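Local coordinates for chitinase (Pyrococcus furiosus, PDB 2CWR), which probably binds chitin through this non-catalytic domain of a hyperthermophilic enzyme that hydrolyses the polysaccharide, at residues V16-G20 with S21-Y25. Sequence-based numbering, arbitrary orientation.
Sequences VNDWG and SGAEY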
loop_
_atom_site.group_PDB
_atom_site.type_symbol
_atom_site.label_atom_id
_atom_site.label_comp_id
_atom_site.label_asym_id
_atom_site.label_seq_id
_atom_site.Cartn_x
_atom_site.Cartn_y
_atom_site.Cartn_z
ATOM N N VAL A 16 -9.650 5.703 1.239
ATOM C CA VAL A 16 -10.248 4.786 0.276
ATOM C C VAL A 16 -11.486 5.351 -0.413
ATOM O O VAL A 16 -12.349 5.955 0.224
ATOM C CB VAL A 16 -10.646 3.463 0.960
ATOM C CG1 VAL A 16 -11.124 2.459 -0.081
ATOM C CG2 VAL A 16 -9.467 2.911 1.747
ATOM N N ASN A 17 -11.559 5.146 -1.722
ATOM C CA ASN A 17 -12.689 5.596 -2.522
ATOM C C ASN A 17 -13.109 4.421 -3.395
ATOM O O ASN A 17 -12.479 4.133 -4.413
ATOM C CB ASN A 17 -12.289 6.791 -3.391
ATOM C CG ASN A 17 -13.351 7.151 -4.411
ATOM O OD1 ASN A 17 -14.540 7.212 -4.095
ATOM N ND2 ASN A 17 -12.924 7.401 -5.643
ATOM N N ASP A 18 -14.168 3.733 -2.979
ATOM C CA ASP A 18 -14.664 2.571 -3.710
ATOM C C ASP A 18 -15.857 2.959 -4.576
ATOM O O ASP A 18 -16.769 3.645 -4.117
ATOM C CB ASP A 18 -15.058 1.468 -2.722
ATOM C CG ASP A 18 -15.466 0.180 -3.412
ATOM O OD1 ASP A 18 -16.541 0.153 -4.048
ATOM O OD2 ASP A 18 -14.707 -0.806 -3.316
ATOM N N TRP A 19 -15.844 2.517 -5.830
ATOM C CA TRP A 19 -16.921 2.839 -6.760
ATOM C C TRP A 19 -17.596 1.605 -7.346
ATOM O O TRP A 19 -18.130 1.651 -8.455
ATOM C CB TRP A 19 -16.382 3.731 -7.886
ATOM C CG TRP A 19 -15.228 3.134 -8.638
ATOM C CD1 TRP A 19 -15.280 2.138 -9.571
ATOM C CD2 TRP A 19 -13.843 3.486 -8.505
ATOM N NE1 TRP A 19 -14.013 1.848 -10.028
ATOM C CE2 TRP A 19 -13.114 2.660 -9.390
ATOM C CE3 TRP A 19 -13.148 4.420 -7.721
ATOM C CZ2 TRP A 19 -11.721 2.739 -9.515
ATOM C CZ3 TRP A 19 -11.760 4.499 -7.846
ATOM C CH2 TRP A 19 -11.064 3.661 -8.738
ATOM N N GLY A 20 -17.569 0.504 -6.601
ATOM C CA GLY A 20 -18.201 -0.721 -7.064
ATOM C C GLY A 20 -17.259 -1.735 -7.683
ATOM O O GLY A 20 -16.894 -2.724 -7.046
ATOM N N SER A 21 -16.870 -1.491 -8.930
ATOM C CA SER A 21 -15.975 -2.388 -9.653
ATOM C C SER A 21 -14.513 -2.139 -9.304
ATOM O O SER A 21 -13.637 -2.939 -9.641
ATOM C CB SER A 21 -16.171 -2.213 -11.159
ATOM O OG SER A 21 -15.889 -0.879 -11.552
ATOM N N GLY A 22 -14.252 -1.022 -8.633
ATOM C CA GLY A 22 -12.886 -0.700 -8.266
ATOM C C GLY A 22 -12.822 0.261 -7.100
ATOM O O GLY A 22 -13.854 0.731 -6.619
ATOM N N ALA A 23 -11.607 0.556 -6.649
ATOM C CA ALA A 23 -11.417 1.471 -5.531
ATOM C C ALA A 23 -10.004 2.036 -5.541
ATOM O O ALA A 23 -9.054 1.348 -5.918
ATOM C CB ALA A 23 -11.681 0.745 -4.211
ATOM N N GLU A 24 -9.874 3.295 -5.135
ATOM C CA GLU A 24 -8.571 3.942 -5.080
ATOM C C GLU A 24 -8.091 4.037 -3.640
ATOM O O GLU A 24 -8.855 4.394 -2.738
ATOM C CB GLU A 24 -8.622 5.353 -5.676
ATOM C CG GLU A 24 -7.256 6.049 -5.643
ATOM C CD GLU A 24 -7.239 7.397 -6.345
ATOM O OE1 GLU A 24 -8.026 7.585 -7.295
ATOM O OE2 GLU A 24 -6.421 8.263 -5.956
ATOM N N TYR A 25 -6.818 3.713 -3.441
ATOM C CA TYR A 25 -6.195 3.764 -2.132
ATOM C C TYR A 25 -5.047 4.767 -2.156
ATOM O O TYR A 25 -4.057 4.575 -2.861
ATOM C CB TYR A 25 -5.667 2.380 -1.742
ATOM C CG TYR A 25 -6.764 1.351 -1.579
ATOM C CD1 TYR A 25 -7.361 0.752 -2.689
ATOM C CD2 TYR A 25 -7.239 1.015 -0.311
ATOM C CE1 TYR A 25 -8.411 -0.156 -2.538
ATOM C CE2 TYR A 25 -8.286 0.110 -0.150
ATOM C CZ TYR A 25 -8.867 -0.470 -1.267
ATOM O OH TYR A 25 -9.904 -1.362 -1.110
HETATM O O HOH W 1 -10.668 8.256 -7.008
HETATM O O HOH W 2 -12.781 -1.257 -1.405
#
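N17 and E24 form an antiparallel hydrogen-bonded pair: N17 N donates to E24 O (3.0 Å), and E24 N returns a bond to N17 O (2.8 Å). At the turn W19 N gives a nearly straight bond (171°) to G22 O. Next to it D18 OD1 accepts from G20 N, met from above the carboxylate plane, which makes an Asx turn. The W19 indole folds back over the start of strand 22-31. Its CG sits between backbone N and carbonyl carbon (chi1 57°), which lays one ring face over the G22-A23 peptide, with W19 CZ2 3.6 Å from A23 N. S21 OG lies at the ring edge. On the same sheet face as W19, a water links N17 ND2 to E24 OE1. On the other face V16 CG1 lies over the Y25 ring, 4.1 Å from its centroid, a CH-pi contact. A second water joins Y25 OH to D18 OD2, which also forms a salt bridge with K90. An alanine in place of Y25 would probably leave V16 without its aromatic partner and the water on D18 without the hydroxyl it meets. The arrangement is a tight beta hairpin joining strands 10-18 and 22-31, at the margin of a sheet in a carbohydrate-binding beta-sandwich.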